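Local structure of similar to yteR (Bacilus subtilis) (Clostridium acetobutylicum, 4WU0) at residues L262-S267 / N314-V319; G24-L29 / E344-G349; K228-C233 / G281-S286. The protein is probably a GH105 unsaturated rhamnogalacturonan hydrolase that cleaves unsaturated sugars from fragments of the pectin backbone. All blocks are in the same frame, centred on the assembly; numbering follows the deposited sequence.

In the fold
All three contacts lie in one (alpha/alpha)6-type domain of the six-hairpin glycosidase clan. Contacts 1 and 2 adjoin, their centres about 12 Å apart, and join where Lys346 NZ lies 2.8 Å from Tyr318 O, probably a hydrogen bond, while Ser265 packs on Lys346 and Gly347. Together they gather the N-terminal ends of helices 264-279, 25-41 and 345-360; in relatives, that end of the helical barrel probably holds the substrate pocket. Contact 3 is remote, its centre about 24 Å from that of contact 1 and 26 Å from that of contact 2. It takes in the loop that leaves helix 264-279, the helix whose start belongs to contact 1.

Contact 1: residues L262-S267 / N314-V319; sequences LEASGS and NKICYV
Glu263, Ala264 and Lys315 carry most of this contact, in which the start of helix 264-279 is tied to the end of strand 311-317. Glu263 is the N-cap. Its CG stands anti to the backbone N (chi1 -167°) and the chain then bends at chi2, which folds the carboxylate back over the first helical turn. OE1 accepts from Gly266 N through its syn lone pair. OE2 is gripped by three donors: Ser265 OG at 2.7 Å on the syn lone pair, Ser265 N from above the carboxylate plane, and, from the strand, Cys317 N at 2.9 Å. This last bond uses the anti lone pair and is nearly straight, 169° at the hydrogen. One buried carboxylate thus caps the helix and holds the strand, and the helix N-terminus would be expected to stabilise its negative charge.

One residue along, Ala264 N donates to Lys315 O over 2.9 Å, reaching it from above the carbonyl plane. Glu263 CA adds a CA-H...O contact to the same oxygen at 3.5 Å. Lys315 has a left-handed backbone (phi 70°), which interrupts the strand where its carbonyl meets the helix; its CB touches Leu262 O, while the long chain leads off toward the surface. Ala264 CB points at the strand and lies 3.2 Å from Asn314 O and 3.9 Å from Ile316 CG1. Ile316 CG2 meets Ser265 CB at 4.0 Å, adding a second apolar contact.

Arg200, from helix 199-215, bonds both Ser265 OG and Cys317 O, bridging the two segments from a third element. Helix 288-302 covers another side, with Phe302 against Ala264 and Lys315, and the backbone of Ile316 pairs with Val341 in the neighbouring strand 340-341.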
ATOM      1  N   LEU A 262       9.891 -15.592  -3.807  1.00 13.93           N
ATOM      2  CA  LEU A 262       8.755 -14.919  -4.413  1.00 11.79           C
ATOM      3  C   LEU A 262       7.800 -14.537  -3.304  1.00 13.43           C
ATOM      4  O   LEU A 262       7.399 -15.386  -2.504  1.00 12.91           O
ATOM      5  CB  LEU A 262       8.083 -15.861  -5.436  1.00 11.84           C
ATOM      6  CG  LEU A 262       8.989 -16.370  -6.552  1.00 14.69           C
ATOM      7  CD1 LEU A 262       8.266 -17.399  -7.402  1.00 16.69           C
ATOM      8  CD2 LEU A 262       9.468 -15.220  -7.424  1.00 16.22           C
ATOM      9  N   GLU A 263       7.439 -13.255  -3.248  1.00 13.67           N
ATOM     10  CA  GLU A 263       6.715 -12.720  -2.096  1.00 12.04           C
ATOM     11  C   GLU A 263       5.354 -12.169  -2.520  1.00 15.70           C
ATOM     12  O   GLU A 263       5.227 -11.435  -3.511  1.00 12.88           O
ATOM     13  CB  GLU A 263       7.585 -11.679  -1.374  1.00 12.11           C
ATOM     14  CG  GLU A 263       7.082 -11.274   0.003  1.00 13.03           C
ATOM     15  CD  GLU A 263       5.944 -10.268  -0.024  1.00 13.62           C
ATOM     16  OE1 GLU A 263       5.966  -9.395  -0.905  1.00 14.64           O
ATOM     17  OE2 GLU A 263       5.032 -10.322   0.859  1.00 12.38           O
ATOM     18  N   ALA A 264       4.330 -12.536  -1.758  1.00 12.30           N
ATOM     19  CA  ALA A 264       2.947 -12.379  -2.208  1.00 13.77           C
ATOM     20  C   ALA A 264       2.393 -10.973  -2.098  1.00 14.92           C
ATOM     21  O   ALA A 264       1.585 -10.552  -2.943  1.00 13.20           O
ATOM     22  CB  ALA A 264       2.040 -13.337  -1.436  1.00 15.19           C
ATOM     23  N   SER A 265       2.742 -10.250  -1.035  1.00 10.59           N
ATOM     24  CA  SER A 265       2.131  -8.949  -0.849  1.00 11.13           C
ATOM     25  C   SER A 265       2.640  -7.943  -1.883  1.00 13.36           C
ATOM     26  O   SER A 265       1.840  -7.282  -2.537  1.00 13.30           O
ATOM     27  CB  SER A 265       2.283  -8.446   0.591  1.00 11.67           C
ATOM     28  OG  SER A 265       3.612  -8.071   0.891  1.00 13.48           O
ATOM     29  N   GLY A 266       3.950  -7.844  -2.055  1.00 11.45           N
ATOM     30  CA  GLY A 266       4.496  -6.978  -3.086  1.00 13.93           C
ATOM     31  C   GLY A 266       4.010  -7.376  -4.479  1.00 14.36           C
ATOM     32  O   GLY A 266       3.605  -6.514  -5.260  1.00 14.79           O
ATOM     33  N   SER A 267       4.002  -8.670  -4.792  1.00 13.10           N
ATOM     34  CA  SER A 267       3.541  -9.130  -6.096  1.00 13.71           C
ATOM     35  C   SER A 267       2.092  -8.741  -6.339  1.00 11.94           C
ATOM     36  O   SER A 267       1.745  -8.302  -7.426  1.00 13.30           O
ATOM     37  CB  SER A 267       3.703 -10.654  -6.217  1.00 12.78           C
ATOM     38  OG  SER A 267       5.076 -11.014  -6.244  1.00 13.83           O
ATOM     39  N   ASN A 314      -0.485 -17.521   0.832  1.00 12.45           N
ATOM     40  CA  ASN A 314       0.794 -17.856   1.435  1.00 12.47           C
ATOM     41  C   ASN A 314       1.918 -16.928   0.982  1.00 14.90           C
ATOM     42  O   ASN A 314       1.773 -16.207   0.003  1.00 12.82           O
ATOM     43  CB  ASN A 314       1.156 -19.283   1.003  1.00 13.46           C
ATOM     44  CG  ASN A 314       0.128 -20.327   1.438  1.00 16.08           C
ATOM     45  OD1 ASN A 314      -0.533 -20.977   0.613  1.00 24.53           O
ATOM     46  ND2 ASN A 314       0.053 -20.546   2.715  1.00 14.96           N
ATOM     47  N   LYS A 315       3.047 -17.018   1.680  1.00 12.37           N
ATOM     48  CA  LYS A 315       4.324 -16.409   1.302  1.00 12.56           C
ATOM     49  C   LYS A 315       4.323 -14.897   1.406  1.00 11.88           C
ATOM     50  O   LYS A 315       4.859 -14.189   0.536  1.00 12.21           O
ATOM     51  CB  LYS A 315       4.765 -16.848  -0.095  1.00 13.65           C
ATOM     52  CG  LYS A 315       4.609 -18.349  -0.390  1.00 14.68           C
ATOM     53  CD  LYS A 315       5.372 -19.225   0.614  1.00 15.18           C
ATOM     54  CE  LYS A 315       5.207 -20.697   0.249  1.00 16.59           C
ATOM     55  NZ  LYS A 315       5.964 -21.596   1.163  1.00 17.62           N
ATOM     56  N   ILE A 316       3.799 -14.414   2.523  1.00 11.24           N
ATOM     57  CA  ILE A 316       3.723 -12.978   2.763  1.00 10.87           C
ATOM     58  C   ILE A 316       4.788 -12.568   3.778  1.00 10.72           C
ATOM     59  O   ILE A 316       4.888 -13.134   4.846  1.00 12.35           O
ATOM     60  CB  ILE A 316       2.339 -12.595   3.303  1.00 11.09           C
ATOM     61  CG1 ILE A 316       1.222 -13.065   2.358  1.00 11.54           C
ATOM     62  CG2 ILE A 316       2.280 -11.114   3.576  1.00 13.26           C
ATOM     63  CD1 ILE A 316      -0.102 -13.182   3.058  1.00 14.37           C
ATOM     64  N   CYS A 317       5.581 -11.563   3.440  1.00 12.65           N
ATOM     65  CA  CYS A 317       6.549 -11.050   4.412  1.00 11.78           C
ATOM     66  C   CYS A 317       5.771 -10.375   5.533  1.00 10.57           C
ATOM     67  O   CYS A 317       5.050  -9.425   5.281  1.00 13.75           O
ATOM     68  CB  CYS A 317       7.482 -10.038   3.750  1.00 11.22           C
ATOM     69  SG  CYS A 317       8.590  -9.267   4.981  1.00 14.72           S
ATOM     70  N   TYR A 318       5.913 -10.831   6.766  1.00 12.05           N
ATOM     71  CA  TYR A 318       5.067 -10.314   7.835  1.00 11.93           C
ATOM     72  C   TYR A 318       5.306  -8.810   8.110  1.00 13.62           C
ATOM     73  O   TYR A 318       4.354  -8.047   8.335  1.00 15.26           O
ATOM     74  CB  TYR A 318       5.243 -11.134   9.114  1.00 15.02           C
ATOM     75  CG  TYR A 318       4.490 -10.581  10.303  1.00 12.65           C
ATOM     76  CD1 TYR A 318       3.101 -10.446  10.282  1.00 14.51           C
ATOM     77  CD2 TYR A 318       5.167 -10.167  11.437  1.00 17.59           C
ATOM     78  CE1 TYR A 318       2.427  -9.923  11.365  1.00 18.32           C
ATOM     79  CE2 TYR A 318       4.497  -9.655  12.522  1.00 19.81           C
ATOM     80  CZ  TYR A 318       3.129  -9.533  12.481  1.00 19.60           C
ATOM     81  OH  TYR A 318       2.462  -9.010  13.573  1.00 24.69           O
ATOM     82  N   VAL A 319       6.574  -8.423   8.138  1.00 12.96           N
ATOM     83  CA  VAL A 319       6.983  -7.075   8.519  1.00 14.07           C
ATOM     84  C   VAL A 319       8.410  -6.849   8.042  1.00 12.06           C
ATOM     85  O   VAL A 319       9.226  -7.761   8.029  1.00 15.31           O
ATOM     86  CB  VAL A 319       6.898  -6.859  10.057  1.00 15.41           C
ATOM     87  CG1 VAL A 319       7.869  -7.783  10.803  1.00 18.16           C
ATOM     88  CG2 VAL A 319       7.155  -5.396  10.429  1.00 19.33           C
TER

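Contact 2: residues G24-L29 / E344-G349; sequences GYEYGL and EPKGLG
Lys346 and Glu26 lie side by side and point the same way between two nearly parallel helix starts. Lys346 CG rests 3.5 Å from Glu26 CB, and the outer part of the lysine chain crosses Tyr25 at about a right angle, with CE 3.2 Å from Tyr25 OH. Pro345, one residue before Lys346, packs beside it: its CB meets Glu26 O at 3.5 Å, and its CG touches the Tyr27 ring at the edge, in the ring plane, near CE1. Further on, Leu29 CG packs against Gly349 CA, where the absence of a side chain allows the close approach; the axes of segments 25-29 and 345-349 approach to 8.1 Å at 22°.

Glu26 CG occupies the crowded position between backbone N and carbonyl carbon, and a bend at chi2 turns its carboxylate back so that OE1 sits over the centre of the Tyr25 ring. Glu344, the N-cap of helix 345-360, accepts from Lys346 N and, at 2.8 Å, from Lys346 NZ, both approaching OE2 from above the carboxylate plane. A kink at chi4 (83°) brings the ammonium group back toward that oxygen. Tyr318 O and the Tyr318 ring, in a cation-pi contact, also hold the ammonium, while Asp21 takes the Tyr27 hydroxyl.

Water 1 lies within hydrogen-bonding distance of both Glu26 OE2 and Glu344 OE1 and bridges the two carboxylates; water 2 donates to Glu26 OE2 at 2.7 Å and accepts from Lys346 NZ.

The result is a salt-bridge network with two carboxylates and one lysine. The direct Lys346 NZ to Glu26 OE2 bond is weak, at 3.5 Å, so water 2 supports that arm. With Glu26 OE2 only 4.0 Å from Glu344 OE2, the like charges probably raise the affinity of one carboxylate for a proton, an effect that Lys346 and the helix N-terminus would offset.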
ATOM      1  N   GLY A  24      -4.005  -0.769  12.955  1.00 13.28           N
ATOM      2  CA  GLY A  24      -3.061  -1.182  11.946  1.00 12.84           C
ATOM      3  C   GLY A  24      -3.484  -0.833  10.538  1.00 14.06           C
ATOM      4  O   GLY A  24      -4.591  -1.146  10.141  1.00 13.38           O
ATOM      5  N   TYR A  25      -2.591  -0.181   9.801  1.00 12.86           N
ATOM      6  CA  TYR A  25      -2.864   0.219   8.416  1.00 12.10           C
ATOM      7  C   TYR A  25      -3.308  -0.936   7.546  1.00 12.53           C
ATOM      8  O   TYR A  25      -4.104  -0.741   6.622  1.00 12.09           O
ATOM      9  CB  TYR A  25      -1.609   0.852   7.780  1.00 12.38           C
ATOM     10  CG  TYR A  25      -0.420  -0.087   7.626  1.00 12.43           C
ATOM     11  CD1 TYR A  25       0.581  -0.126   8.578  1.00 13.46           C
ATOM     12  CD2 TYR A  25      -0.298  -0.913   6.525  1.00 12.19           C
ATOM     13  CE1 TYR A  25       1.680  -0.967   8.437  1.00 13.32           C
ATOM     14  CE2 TYR A  25       0.790  -1.787   6.390  1.00 12.41           C
ATOM     15  CZ  TYR A  25       1.777  -1.795   7.342  1.00 15.03           C
ATOM     16  OH  TYR A  25       2.870  -2.639   7.197  1.00 15.03           O
ATOM     17  N   GLU A  26      -2.817  -2.140   7.831  1.00 13.32           N
ATOM     18  CA  GLU A  26      -3.112  -3.276   6.972  1.00 13.11           C
ATOM     19  C   GLU A  26      -4.543  -3.754   7.156  1.00 13.41           C
ATOM     20  O   GLU A  26      -5.078  -4.472   6.319  1.00 12.92           O
ATOM     21  CB  GLU A  26      -2.094  -4.419   7.194  1.00 11.81           C
ATOM     22  CG  GLU A  26      -2.130  -5.116   8.537  1.00 13.31           C
ATOM     23  CD  GLU A  26      -1.260  -4.474   9.607  1.00 18.89           C
ATOM     24  OE1 GLU A  26      -1.093  -3.236   9.610  1.00 17.21           O
ATOM     25  OE2 GLU A  26      -0.733  -5.227  10.466  1.00 18.51           O
ATOM     26  N   TYR A  27      -5.175  -3.364   8.260  1.00 11.60           N
ATOM     27  CA  TYR A  27      -6.549  -3.751   8.514  1.00 11.35           C
ATOM     28  C   TYR A  27      -7.509  -2.916   7.660  1.00 13.75           C
ATOM     29  O   TYR A  27      -8.403  -3.459   7.015  1.00 14.14           O
ATOM     30  CB  TYR A  27      -6.851  -3.633  10.016  1.00 11.82           C
ATOM     31  CG  TYR A  27      -5.968  -4.500  10.891  1.00 14.36           C
ATOM     32  CD1 TYR A  27      -5.329  -5.619  10.383  1.00 14.72           C
ATOM     33  CD2 TYR A  27      -5.793  -4.204  12.238  1.00 14.19           C
ATOM     34  CE1 TYR A  27      -4.532  -6.430  11.206  1.00 15.01           C
ATOM     35  CE2 TYR A  27      -4.991  -4.979  13.056  1.00 13.31           C
ATOM     36  CZ  TYR A  27      -4.384  -6.112  12.528  1.00 14.37           C
ATOM     37  OH  TYR A  27      -3.594  -6.900  13.326  1.00 16.07           O
ATOM     38  N   GLY A  28      -7.299  -1.602   7.597  1.00 13.51           N
ATOM     39  CA  GLY A  28      -8.062  -0.777   6.670  1.00 13.38           C
ATOM     40  C   GLY A  28      -7.850  -1.208   5.226  1.00 14.38           C
ATOM     41  O   GLY A  28      -8.776  -1.191   4.412  1.00 13.93           O
ATOM     42  N   LEU A  29      -6.617  -1.569   4.898  1.00 13.83           N
ATOM     43  CA  LEU A  29      -6.286  -2.049   3.555  1.00 11.37           C
ATOM     44  C   LEU A  29      -7.120  -3.294   3.173  1.00 11.05           C
ATOM     45  O   LEU A  29      -7.653  -3.393   2.063  1.00 13.33           O
ATOM     46  CB  LEU A  29      -4.801  -2.375   3.491  1.00 12.89           C
ATOM     47  CG  LEU A  29      -4.235  -3.097   2.279  1.00 15.14           C
ATOM     48  CD1 LEU A  29      -4.438  -2.342   0.978  1.00 15.89           C
ATOM     49  CD2 LEU A  29      -2.752  -3.344   2.516  1.00 16.95           C
ATOM     50  N   GLU A 344      -2.022 -13.029   6.130  1.00 12.07           N
ATOM     51  CA  GLU A 344      -1.648 -11.763   6.731  1.00 14.27           C
ATOM     52  C   GLU A 344      -2.275 -10.625   5.931  1.00 14.53           C
ATOM     53  O   GLU A 344      -2.109 -10.549   4.721  1.00 12.02           O
ATOM     54  CB  GLU A 344      -0.117 -11.661   6.753  1.00 13.64           C
ATOM     55  CG  GLU A 344       0.479 -10.271   6.824  1.00 14.64           C
ATOM     56  CD  GLU A 344       0.004  -9.491   8.009  1.00 17.26           C
ATOM     57  OE1 GLU A 344      -0.187 -10.095   9.091  1.00 18.46           O
ATOM     58  OE2 GLU A 344      -0.176  -8.263   7.850  1.00 16.80           O
ATOM     59  N   PRO A 345      -2.982  -9.720   6.618  1.00 12.58           N
ATOM     60  CA  PRO A 345      -3.639  -8.602   5.947  1.00 11.96           C
ATOM     61  C   PRO A 345      -2.795  -7.753   4.992  1.00 13.88           C
ATOM     62  O   PRO A 345      -3.346  -7.238   4.014  1.00 13.54           O
ATOM     63  CB  PRO A 345      -4.188  -7.792   7.120  1.00 13.70           C
ATOM     64  CG  PRO A 345      -4.536  -8.834   8.119  1.00 14.63           C
ATOM     65  CD  PRO A 345      -3.401  -9.807   8.032  1.00 13.92           C
ATOM     66  N   LYS A 346      -1.497  -7.607   5.238  1.00 13.57           N
ATOM     67  CA  LYS A 346      -0.652  -6.855   4.318  1.00 11.87           C
ATOM     68  C   LYS A 346      -0.617  -7.503   2.923  1.00 11.43           C
ATOM     69  O   LYS A 346      -0.407  -6.815   1.927  1.00 14.48           O
ATOM     70  CB  LYS A 346       0.758  -6.718   4.869  1.00 13.90           C
ATOM     71  CG  LYS A 346       0.867  -5.860   6.119  1.00 13.84           C
ATOM     72  CD  LYS A 346       2.267  -5.924   6.706  1.00 14.42           C
ATOM     73  CE  LYS A 346       2.289  -5.626   8.195  1.00 16.28           C
ATOM     74  NZ  LYS A 346       1.968  -6.821   8.977  1.00 16.60           N
ATOM     75  N   GLY A 347      -0.863  -8.811   2.857  1.00 12.11           N
ATOM     76  CA  GLY A 347      -1.019  -9.505   1.582  1.00 14.85           C
ATOM     77  C   GLY A 347      -2.469  -9.676   1.140  1.00 12.89           C
ATOM     78  O   GLY A 347      -2.780  -9.579  -0.044  1.00 13.96           O
ATOM     79  N   LEU A 348      -3.358  -9.944   2.100  1.00 13.57           N
ATOM     80  CA  LEU A 348      -4.756 -10.214   1.771  1.00 12.17           C
ATOM     81  C   LEU A 348      -5.418  -9.037   1.076  1.00 13.20           C
ATOM     82  O   LEU A 348      -6.151  -9.203   0.113  1.00 13.36           O
ATOM     83  CB  LEU A 348      -5.560 -10.571   3.029  1.00 12.02           C
ATOM     84  CG  LEU A 348      -5.185 -11.870   3.722  1.00 12.84           C
ATOM     85  CD1 LEU A 348      -5.769 -11.939   5.126  1.00 14.51           C
ATOM     86  CD2 LEU A 348      -5.650 -13.055   2.933  1.00 14.91           C
ATOM     87  N   GLY A 349      -5.216  -7.847   1.599  1.00 12.02           N
ATOM     88  CA  GLY A 349      -5.832  -6.670   1.002  1.00 12.26           C
ATOM     89  C   GLY A 349      -5.450  -6.471  -0.448  1.00 12.28           C
ATOM     90  O   GLY A 349      -6.312  -6.335  -1.311  1.00 12.54           O
TER
HETATM   91  O   HOH W   1      -1.253  -7.985  10.826  1.00 19.40           O
HETATM   92  O   HOH W   2       1.516  -5.993  11.750  1.00 27.60           O

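Contact 3: residues K228-C233 / G281-S286; sequences KILNNC and GYLPES
The Asn231 amide has Leu283 CD2 lying over one face, 3.5 Å from OD1 and 3.7 Å from CG, while Pro284 CD lies 3.8 Å from Asn231 OD1. The other flat group, the Tyr282 ring, is met obliquely by Leu230 CD2, 4.1 Å from Tyr282 CD2. Around these groups, helix 223-240 of the (alpha/alpha)6 fold packs against the loop that leads from helix 264-279 to helix 288-302. That loop opens with a Schellman motif in which Gly281, at positive phi (87°), ends the helix, and Tyr282 and Leu283, which follow, pack against helix 223-240.

Leu230 points at the loop with CG anti to its backbone N (chi1 177°), and its branched end crosses Tyr282 obliquely; its CG also lies 4.2 Å from Leu283 CD2. Asn231 and Leu283 slide past each other in opposite directions, which brings the Leu283 CD2 methyl over the amide.

Tyr282 reaches beyond the contact to Ile213 of helix 199-215 and to Ile227 and Arg223 of helix 223-240, and the backbone of Leu283 bonds back to Gly277.

The polar link is a single one: Asn231 ND2, which also donates to Ile227 O in its own helix, gives an N-H to Tyr282 O at 2.8 Å, in the amide plane but from above the carbonyl plane.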
ATOM      1  N   LYS A 228       3.863   9.572 -15.578  1.00 16.73           N
ATOM      2  CA  LYS A 228       5.175   9.196 -16.087  1.00 16.32           C
ATOM      3  C   LYS A 228       5.958   8.377 -15.058  1.00 17.29           C
ATOM      4  O   LYS A 228       6.575   7.365 -15.401  1.00 17.43           O
ATOM      5  CB  LYS A 228       5.967  10.444 -16.513  1.00 17.07           C
ATOM      6  CG  LYS A 228       7.361  10.132 -16.998  1.00 21.16           C
ATOM      7  CD  LYS A 228       8.102  11.422 -17.333  1.00 33.66           C
ATOM      8  CE  LYS A 228       9.358  11.172 -18.136  1.00 40.20           C
ATOM      9  NZ  LYS A 228      10.058  12.470 -18.422  1.00 50.68           N
ATOM     10  N   ILE A 229       5.953   8.817 -13.802  1.00 14.90           N
ATOM     11  CA  ILE A 229       6.628   8.081 -12.746  1.00 15.18           C
ATOM     12  C   ILE A 229       6.062   6.670 -12.647  1.00 13.73           C
ATOM     13  O   ILE A 229       6.800   5.704 -12.520  1.00 14.67           O
ATOM     14  CB  ILE A 229       6.470   8.808 -11.372  1.00 14.07           C
ATOM     15  CG1 ILE A 229       7.247  10.124 -11.391  1.00 16.96           C
ATOM     16  CG2 ILE A 229       6.924   7.922 -10.201  1.00 14.62           C
ATOM     17  CD1 ILE A 229       6.977  11.014 -10.191  1.00 19.77           C
ATOM     18  N   LEU A 230       4.738   6.539 -12.712  1.00 14.07           N
ATOM     19  CA  LEU A 230       4.136   5.210 -12.663  1.00 14.76           C
ATOM     20  C   LEU A 230       4.599   4.330 -13.835  1.00 13.40           C
ATOM     21  O   LEU A 230       4.948   3.146 -13.655  1.00 15.39           O
ATOM     22  CB  LEU A 230       2.610   5.310 -12.628  1.00 14.20           C
ATOM     23  CG  LEU A 230       1.861   3.972 -12.641  1.00 12.50           C
ATOM     24  CD1 LEU A 230       2.211   3.096 -11.460  1.00 14.76           C
ATOM     25  CD2 LEU A 230       0.355   4.209 -12.651  1.00 16.14           C
ATOM     26  N   ASN A 231       4.603   4.893 -15.038  1.00 14.14           N
ATOM     27  CA  ASN A 231       5.087   4.143 -16.188  1.00 14.78           C
ATOM     28  C   ASN A 231       6.526   3.715 -15.984  1.00 15.04           C
ATOM     29  O   ASN A 231       6.883   2.581 -16.307  1.00 16.67           O
ATOM     30  CB  ASN A 231       4.954   4.945 -17.472  1.00 19.09           C
ATOM     31  CG  ASN A 231       3.587   4.829 -18.074  1.00 19.84           C
ATOM     32  OD1 ASN A 231       3.330   3.959 -18.895  1.00 19.04           O
ATOM     33  ND2 ASN A 231       2.689   5.696 -17.655  1.00 18.10           N
ATOM     34  N   ASN A 232       7.356   4.627 -15.506  1.00 16.69           N
ATOM     35  CA  ASN A 232       8.764   4.301 -15.279  1.00 17.87           C
ATOM     36  C   ASN A 232       8.944   3.195 -14.245  1.00 15.10           C
ATOM     37  O   ASN A 232       9.825   2.333 -14.396  1.00 16.03           O
ATOM     38  CB  ASN A 232       9.544   5.555 -14.857  1.00 19.00           C
ATOM     39  CG  ASN A 232       9.687   6.557 -15.971  1.00 25.46           C
ATOM     40  OD1 ASN A 232       9.531   6.234 -17.145  1.00 26.12           O
ATOM     41  ND2 ASN A 232       9.999   7.785 -15.607  1.00 30.12           N
ATOM     42  N   CYS A 233       8.122   3.223 -13.199  1.00 14.11           N
ATOM     43  CA  CYS A 233       8.187   2.195 -12.165  1.00 14.62           C
ATOM     44  C   CYS A 233       7.783   0.844 -12.742  1.00 14.90           C
ATOM     45  O   CYS A 233       8.384  -0.172 -12.421  1.00 14.50           O
ATOM     46  CB  CYS A 233       7.272   2.536 -10.985  1.00 16.10           C
ATOM     47  SG  CYS A 233       7.905   3.874  -9.905  1.00 18.14           S
ATOM     48  N   GLY A 281      -6.089   4.028 -18.132  1.00 16.08           N
ATOM     49  CA  GLY A 281      -5.350   4.592 -19.253  1.00 17.70           C
ATOM     50  C   GLY A 281      -3.970   5.144 -18.918  1.00 16.79           C
ATOM     51  O   GLY A 281      -3.327   5.749 -19.795  1.00 18.78           O
ATOM     52  N   TYR A 282      -3.509   4.938 -17.679  1.00 17.85           N
ATOM     53  CA  TYR A 282      -2.200   5.431 -17.286  1.00 16.03           C
ATOM     54  C   TYR A 282      -1.104   4.612 -17.937  1.00 17.57           C
ATOM     55  O   TYR A 282      -0.031   5.139 -18.245  1.00 19.08           O
ATOM     56  CB  TYR A 282      -2.001   5.412 -15.767  1.00 17.17           C
ATOM     57  CG  TYR A 282      -3.101   6.041 -14.965  1.00 17.14           C
ATOM     58  CD1 TYR A 282      -3.912   7.016 -15.500  1.00 17.97           C
ATOM     59  CD2 TYR A 282      -3.324   5.655 -13.651  1.00 18.68           C
ATOM     60  CE1 TYR A 282      -4.923   7.582 -14.752  1.00 17.87           C
ATOM     61  CE2 TYR A 282      -4.320   6.209 -12.908  1.00 16.93           C
ATOM     62  CZ  TYR A 282      -5.123   7.175 -13.457  1.00 17.94           C
ATOM     63  OH  TYR A 282      -6.147   7.759 -12.727  1.00 19.41           O
ATOM     64  N   LEU A 283      -1.393   3.330 -18.152  1.00 16.48           N
ATOM     65  CA  LEU A 283      -0.450   2.397 -18.744  1.00 14.91           C
ATOM     66  C   LEU A 283      -1.059   1.915 -20.061  1.00 16.30           C
ATOM     67  O   LEU A 283      -2.293   1.867 -20.198  1.00 18.37           O
ATOM     68  CB  LEU A 283      -0.229   1.207 -17.812  1.00 16.33           C
ATOM     69  CG  LEU A 283       0.254   1.511 -16.393  1.00 16.09           C
ATOM     70  CD1 LEU A 283       0.245   0.255 -15.526  1.00 17.42           C
ATOM     71  CD2 LEU A 283       1.660   2.111 -16.424  1.00 16.76           C
ATOM     72  N   PRO A 284      -0.211   1.573 -21.025  1.00 16.17           N
ATOM     73  CA  PRO A 284      -0.746   1.199 -22.340  1.00 17.05           C
ATOM     74  C   PRO A 284      -1.532  -0.117 -22.345  1.00 17.00           C
ATOM     75  O   PRO A 284      -1.215  -1.040 -21.578  1.00 16.38           O
ATOM     76  CB  PRO A 284       0.514   1.067 -23.206  1.00 19.37           C
ATOM     77  CG  PRO A 284       1.613   0.792 -22.262  1.00 20.61           C
ATOM     78  CD  PRO A 284       1.265   1.516 -20.993  1.00 16.93           C
ATOM     79  N   GLU A 285      -2.509  -0.219 -23.243  1.00 17.78           N
ATOM     80  CA  GLU A 285      -3.365  -1.397 -23.304  1.00 19.22           C
ATOM     81  C   GLU A 285      -2.584  -2.636 -23.718  1.00 19.90           C
ATOM     82  O   GLU A 285      -3.030  -3.770 -23.504  1.00 20.89           O
ATOM     83  CB  GLU A 285      -4.543  -1.158 -24.256  1.00 19.32           C
ATOM     84  CG  GLU A 285      -5.501  -0.090 -23.743  1.00 23.20           C
ATOM     85  CD  GLU A 285      -6.703   0.127 -24.636  1.00 28.88           C
ATOM     86  OE1 GLU A 285      -7.013  -0.765 -25.455  1.00 29.20           O
ATOM     87  OE2 GLU A 285      -7.333   1.203 -24.516  1.00 27.54           O
ATOM     88  N   SER A 286      -1.420  -2.422 -24.320  1.00 21.19           N
ATOM     89  CA  SER A 286      -0.574  -3.552 -24.714  1.00 21.20           C
ATOM     90  C   SER A 286      -0.116  -4.377 -23.500  1.00 22.29           C
ATOM     91  O   SER A 286       0.332  -5.517 -23.665  1.00 22.89           O
ATOM     92  CB  SER A 286       0.636  -3.047 -25.494  1.00 22.88           C
ATOM     93  OG  SER A 286       1.443  -2.239 -24.655  1.00 25.94           O
TER